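Local coordinates for protein chromosome-partitioning ATPase Soj (Thermus thermophilus, PDB 1WCV) that hydrolyses ATP and binds double-stranded DNA cooperatively in an ATP-dependent way, probably helping to partition the bacterial chromosome, at residues T50-L64 with H75-L89. Residues are numbered along the deposited sequence; the frame is centred on the assembly and turned at random.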
loop_
_atom_site.group_PDB
_atom_site.type_symbol
_atom_site.label_atom_id
_atom_site.label_comp_id
_atom_site.label_asym_id
_atom_site.label_seq_id
_atom_site.Cartn_x
_atom_site.Cartn_y
_atom_site.Cartn_z
ATOM N N THR A 50 13.751 -20.018 12.425
ATOM C CA THR A 50 13.955 -21.448 12.215
ATOM C C THR A 50 12.800 -22.261 12.798
ATOM O O THR A 50 12.292 -23.192 12.174
ATOM C CB THR A 50 15.263 -21.923 12.877
ATOM O OG1 THR A 50 16.362 -21.159 12.368
ATOM C CG2 THR A 50 15.500 -23.404 12.576
ATOM N N SER A 51 12.396 -21.907 14.010
ATOM C CA SER A 51 11.300 -22.585 14.677
ATOM C C SER A 51 9.981 -22.238 13.989
ATOM O O SER A 51 9.046 -23.045 13.961
ATOM C CB SER A 51 11.252 -22.159 16.145
ATOM O OG SER A 51 10.162 -22.767 16.811
ATOM N N GLY A 52 9.916 -21.036 13.426
ATOM C CA GLY A 52 8.701 -20.607 12.756
ATOM C C GLY A 52 8.505 -21.351 11.454
ATOM O O GLY A 52 7.436 -21.304 10.843
ATOM N N LEU A 53 9.552 -22.045 11.031
ATOM C CA LEU A 53 9.523 -22.806 9.795
ATOM C C LEU A 53 9.500 -24.312 10.055
ATOM O O LEU A 53 9.603 -25.110 9.126
ATOM C CB LEU A 53 10.725 -22.424 8.934
ATOM C CG LEU A 53 10.624 -21.019 8.322
ATOM C CD1 LEU A 53 11.900 -20.684 7.570
ATOM C CD2 LEU A 53 9.418 -20.962 7.390
ATOM N N GLY A 54 9.358 -24.688 11.323
ATOM C CA GLY A 54 9.306 -26.093 11.691
ATOM C C GLY A 54 10.608 -26.846 11.488
ATOM O O GLY A 54 10.611 -28.072 11.375
ATOM N N VAL A 55 11.717 -26.116 11.444
ATOM C CA VAL A 55 13.019 -26.734 11.252
ATOM C C VAL A 55 13.694 -27.020 12.587
ATOM O O VAL A 55 13.561 -26.259 13.545
ATOM C CB VAL A 55 13.937 -25.841 10.391
ATOM C CG1 VAL A 55 15.332 -26.448 10.296
ATOM C CG2 VAL A 55 13.336 -25.684 9.002
ATOM N N ARG A 56 14.411 -28.136 12.636
ATOM C CA ARG A 56 15.114 -28.557 13.838
ATOM C C ARG A 56 16.447 -29.170 13.422
ATOM O O ARG A 56 16.541 -30.377 13.201
ATOM C CB ARG A 56 14.267 -29.585 14.594
ATOM C CG ARG A 56 14.901 -30.126 15.862
ATOM C CD ARG A 56 13.984 -31.139 16.533
ATOM N NE ARG A 56 14.574 -31.713 17.740
ATOM C CZ ARG A 56 15.678 -32.454 17.757
ATOM N NH1 ARG A 56 16.139 -32.932 18.905
ATOM N NH2 ARG A 56 16.323 -32.716 16.628
ATOM N N ALA A 57 17.470 -28.330 13.307
ATOM C CA ALA A 57 18.794 -28.788 12.903
ATOM C C ALA A 57 19.833 -28.541 13.988
ATOM O O ALA A 57 19.615 -27.747 14.901
ATOM C CB ALA A 57 19.214 -28.090 11.615
ATOM N N GLU A 58 20.964 -29.229 13.880
ATOM C CA GLU A 58 22.039 -29.082 14.851
ATOM C C GLU A 58 23.217 -28.389 14.176
ATOM O O GLU A 58 24.254 -28.148 14.791
ATOM C CB GLU A 58 22.455 -30.454 15.388
ATOM C CG GLU A 58 23.342 -30.396 16.627
ATOM C CD GLU A 58 23.544 -31.758 17.269
ATOM O OE1 GLU A 58 24.251 -31.832 18.297
ATOM O OE2 GLU A 58 22.995 -32.754 16.748
ATOM N N ARG A 59 23.036 -28.075 12.899
ATOM C CA ARG A 59 24.052 -27.396 12.109
ATOM C C ARG A 59 23.428 -26.116 11.566
ATOM O O ARG A 59 22.338 -26.148 10.996
ATOM C CB ARG A 59 24.509 -28.289 10.953
ATOM C CG ARG A 59 25.232 -29.554 11.394
ATOM C CD ARG A 59 25.401 -30.531 10.240
ATOM N NE ARG A 59 26.124 -29.951 9.111
ATOM C CZ ARG A 59 27.383 -29.528 9.163
ATOM N NH1 ARG A 59 27.957 -29.014 8.084
ATOM N NH2 ARG A 59 28.069 -29.619 10.295
ATOM N N GLY A 60 24.113 -24.992 11.747
ATOM C CA GLY A 60 23.573 -23.732 11.270
ATOM C C GLY A 60 24.590 -22.694 10.839
ATOM O O GLY A 60 25.686 -23.017 10.374
ATOM N N VAL A 61 24.211 -21.429 10.998
ATOM C CA VAL A 61 25.059 -20.307 10.623
ATOM C C VAL A 61 26.388 -20.281 11.372
ATOM O O VAL A 61 27.381 -19.762 10.861
ATOM C CB VAL A 61 24.327 -18.968 10.858
ATOM C CG1 VAL A 61 23.095 -18.892 9.976
ATOM C CG2 VAL A 61 23.923 -18.846 12.311
ATOM N N TYR A 62 26.408 -20.836 12.579
ATOM C CA TYR A 62 27.638 -20.853 13.365
ATOM C C TYR A 62 28.715 -21.626 12.625
ATOM O O TYR A 62 29.876 -21.223 12.601
ATOM C CB TYR A 62 27.401 -21.497 14.733
ATOM C CG TYR A 62 28.610 -21.445 15.652
ATOM C CD1 TYR A 62 29.728 -22.251 15.424
ATOM C CD2 TYR A 62 28.632 -20.589 16.751
ATOM C CE1 TYR A 62 30.839 -22.207 16.273
ATOM C CE2 TYR A 62 29.734 -20.535 17.605
ATOM C CZ TYR A 62 30.832 -21.344 17.364
ATOM O OH TYR A 62 31.912 -21.296 18.221
ATOM N N HIS A 63 28.318 -22.742 12.023
ATOM C CA HIS A 63 29.242 -23.578 11.276
ATOM C C HIS A 63 29.677 -22.885 9.992
ATOM O O HIS A 63 30.768 -23.134 9.479
ATOM C CB HIS A 63 28.579 -24.916 10.969
ATOM C CG HIS A 63 28.146 -25.658 12.194
ATOM N ND1 HIS A 63 29.041 -26.175 13.105
ATOM C CD2 HIS A 63 26.913 -25.937 12.677
ATOM C CE1 HIS A 63 28.378 -26.739 14.099
ATOM N NE2 HIS A 63 27.086 -26.608 13.864
ATOM N N LEU A 64 28.818 -22.012 9.476
ATOM C CA LEU A 64 29.137 -21.270 8.264
ATOM C C LEU A 64 30.314 -20.361 8.589
ATOM O O LEU A 64 31.265 -20.249 7.818
ATOM C CB LEU A 64 27.947 -20.419 7.822
ATOM C CG LEU A 64 28.170 -19.629 6.533
ATOM C CD1 LEU A 64 28.192 -20.590 5.349
ATOM C CD2 LEU A 64 27.065 -18.599 6.365
ATOM N N HIS A 75 18.549 -25.643 4.399
ATOM C CA HIS A 75 17.393 -26.535 4.467
ATOM C C HIS A 75 16.306 -26.015 3.528
ATOM O O HIS A 75 15.897 -24.860 3.626
ATOM C CB HIS A 75 16.817 -26.575 5.884
ATOM C CG HIS A 75 17.665 -27.313 6.874
ATOM N ND1 HIS A 75 18.972 -26.969 7.140
ATOM C CD2 HIS A 75 17.376 -28.353 7.691
ATOM C CE1 HIS A 75 19.452 -27.763 8.081
ATOM N NE2 HIS A 75 18.502 -28.612 8.433
ATOM N N PRO A 76 15.824 -26.858 2.604
ATOM C CA PRO A 76 14.776 -26.383 1.695
ATOM C C PRO A 76 13.438 -26.284 2.422
ATOM O O PRO A 76 13.037 -27.199 3.142
ATOM C CB PRO A 76 14.773 -27.441 0.598
ATOM C CG PRO A 76 15.080 -28.693 1.369
ATOM C CD PRO A 76 16.208 -28.246 2.289
ATOM N N VAL A 77 12.750 -25.164 2.242
ATOM C CA VAL A 77 11.465 -24.968 2.890
ATOM C C VAL A 77 10.592 -23.998 2.105
ATOM O O VAL A 77 11.058 -22.949 1.649
ATOM C CB VAL A 77 11.647 -24.433 4.328
ATOM C CG1 VAL A 77 12.401 -23.111 4.300
ATOM C CG2 VAL A 77 10.292 -24.269 5.000
ATOM N N ASP A 78 9.323 -24.370 1.954
ATOM C CA ASP A 78 8.324 -23.579 1.243
ATOM C C ASP A 78 8.842 -22.831 0.017
ATOM O O ASP A 78 8.539 -21.650 -0.169
ATOM C CB ASP A 78 7.661 -22.578 2.193
ATOM C CG ASP A 78 6.426 -21.928 1.584
ATOM O OD1 ASP A 78 6.075 -20.799 1.986
ATOM O OD2 ASP A 78 5.802 -22.558 0.704
ATOM N N GLY A 79 9.623 -23.508 -0.812
ATOM C CA GLY A 79 10.124 -22.871 -2.015
ATOM C C GLY A 79 11.422 -22.091 -1.912
ATOM O O GLY A 79 11.912 -21.590 -2.920
ATOM N N PHE A 80 11.976 -21.956 -0.711
ATOM C CA PHE A 80 13.247 -21.249 -0.567
ATOM C C PHE A 80 14.216 -22.029 0.313
ATOM O O PHE A 80 13.918 -23.143 0.735
ATOM C CB PHE A 80 13.048 -19.830 -0.005
ATOM C CG PHE A 80 12.317 -19.776 1.310
ATOM C CD1 PHE A 80 10.927 -19.808 1.353
ATOM C CD2 PHE A 80 13.021 -19.664 2.509
ATOM C CE1 PHE A 80 10.246 -19.727 2.564
ATOM C CE2 PHE A 80 12.351 -19.583 3.728
ATOM C CZ PHE A 80 10.961 -19.613 3.760
ATOM N N HIS A 81 15.383 -21.451 0.574
ATOM C CA HIS A 81 16.377 -22.117 1.407
ATOM C C HIS A 81 16.621 -21.371 2.712
ATOM O O HIS A 81 16.721 -20.147 2.724
ATOM C CB HIS A 81 17.699 -22.260 0.648
ATOM C CG HIS A 81 17.642 -23.226 -0.496
ATOM N ND1 HIS A 81 18.706 -23.431 -1.349
ATOM C CD2 HIS A 81 16.655 -24.047 -0.924
ATOM C CE1 HIS A 81 18.375 -24.337 -2.252
ATOM N NE2 HIS A 81 17.135 -24.728 -2.016
ATOM N N LEU A 82 16.711 -22.123 3.803
ATOM C CA LEU A 82 16.958 -21.561 5.129
ATOM C C LEU A 82 18.291 -22.019 5.713
ATOM O O LEU A 82 18.606 -23.207 5.707
ATOM C CB LEU A 82 15.852 -21.975 6.101
ATOM C CG LEU A 82 16.169 -21.726 7.584
ATOM C CD1 LEU A 82 15.921 -20.252 7.935
ATOM C CD2 LEU A 82 15.316 -22.628 8.453
ATOM N N LEU A 83 19.077 -21.063 6.200
ATOM C CA LEU A 83 20.343 -21.371 6.856
ATOM C C LEU A 83 19.925 -21.175 8.312
ATOM O O LEU A 83 19.923 -20.059 8.824
ATOM C CB LEU A 83 21.421 -20.363 6.463
ATOM C CG LEU A 83 22.864 -20.872 6.538
ATOM C CD1 LEU A 83 23.814 -19.694 6.456
ATOM C CD2 LEU A 83 23.090 -21.638 7.833
ATOM N N PRO A 84 19.531 -22.265 8.983
ATOM C CA PRO A 84 19.080 -22.259 10.374
ATOM C C PRO A 84 20.032 -21.767 11.452
ATOM O O PRO A 84 21.240 -21.644 11.245
ATOM C CB PRO A 84 18.664 -23.710 10.597
ATOM C CG PRO A 84 19.628 -24.449 9.756
ATOM C CD PRO A 84 19.636 -23.648 8.482
ATOM N N ALA A 85 19.448 -21.481 12.609
ATOM C CA ALA A 85 20.185 -21.023 13.770
ATOM C C ALA A 85 19.962 -22.064 14.854
ATOM O O ALA A 85 18.912 -22.712 14.899
ATOM C CB ALA A 85 19.665 -19.664 14.226
ATOM N N THR A 86 20.958 -22.229 15.716
ATOM C CA THR A 86 20.896 -23.197 16.806
ATOM C C THR A 86 21.381 -22.515 18.082
ATOM O O THR A 86 21.917 -21.407 18.034
ATOM C CB THR A 86 21.825 -24.398 16.530
ATOM O OG1 THR A 86 23.160 -23.924 16.302
ATOM C CG2 THR A 86 21.365 -25.167 15.306
ATOM N N PRO A 87 21.187 -23.160 19.244
ATOM C CA PRO A 87 21.645 -22.549 20.496
ATOM C C PRO A 87 23.172 -22.501 20.536
ATOM O O PRO A 87 23.777 -22.163 21.554
ATOM C CB PRO A 87 21.051 -23.466 21.564
ATOM C CG PRO A 87 20.983 -24.794 20.872
ATOM C CD PRO A 87 20.464 -24.415 19.506
ATOM N N ASP A 88 23.778 -22.843 19.404
ATOM C CA ASP A 88 25.230 -22.860 19.242
ATOM C C ASP A 88 25.709 -21.507 18.726
ATOM O O ASP A 88 26.859 -21.119 18.940
ATOM C CB ASP A 88 25.609 -23.951 18.238
ATOM C CG ASP A 88 27.106 -24.060 18.021
ATOM O OD1 ASP A 88 27.824 -24.402 18.985
ATOM O OD2 ASP A 88 27.565 -23.796 16.887
ATOM N N LEU A 89 24.813 -20.796 18.045
ATOM C CA LEU A 89 25.121 -19.490 17.479
ATOM C C LEU A 89 25.714 -18.548 18.520
ATOM O O LEU A 89 26.600 -17.746 18.222
ATOM C CB LEU A 89 23.854 -18.868 16.901
ATOM C CG LEU A 89 23.985 -18.249 15.510
ATOM C CD1 LEU A 89 22.660 -17.594 15.132
ATOM C CD2 LEU A 89 25.122 -17.236 15.490
HETATM O O HOH W 1 16.769 -30.516 10.261
HETATM O O HOH W 2 24.237 -22.163 14.493
#
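Leu53 and Val55 close over the beta hairpin 75-83, whose strands, joined by a type I' turn from Val77 to Phe80, edge the P-loop NTPase sheet of this ParA-family protein. A Schellman motif with Gly54 as its C-prime residue ends helix 48-52 and sends the chain along the hairpin. Leucine suits position 53 because both branches reach out: CD1 lies at the edge of the Phe80 ring, 4.0 Å from CE2, and also touches Leu82 and Val77, while CD2 reaches Phe80 CZ and Val77 CG2. Ile25 of helix 18-33 and Leu40 of strand 38-42 also touch it. Val55 meets Leu82 tip to tip, CG2 to CD2 at 3.7 Å, and its CG1, turned anti to the backbone N (chi1 175°), packs on His75 CD2. The small Ala57 CB fits against the His75 ring, 3.3 Å from NE2; a water at the ring edge, in its plane, is hydrogen-bonded to NE2 and weakly to Arg56 O.

Threonine suits position 50 by offering both a hydroxyl and a methyl: OG1 takes the Ala85 N-H at 3.1 Å and also bonds Asp42, while CG2 rests on Pro84 CB. Gly60 is pressed so close to Pro84 O that a beta carbon would clash, and Val61 N bonds that same oxygen at 3.0 Å, almost in line with the carbonyl. Beta-branched Val61 sends CG1 to Leu83 and CG2 to Leu89, in tight packing.

Tyr62 sets its ring edge against Leu89, CD2 to CA at 3.8 Å, and touches Ala92 and Glu95 of helix 89-96. Asp88 CG lies over one face, toward the rim, though the short oxygen approaches are doubtful. An alanine here would remove the ring and would probably open a gap beside Leu89, Ala92 and Glu95. A water accepts from Tyr62 N and is hydrogen-bonded to Thr86 OG1, 2.7 Å from the water oxygen.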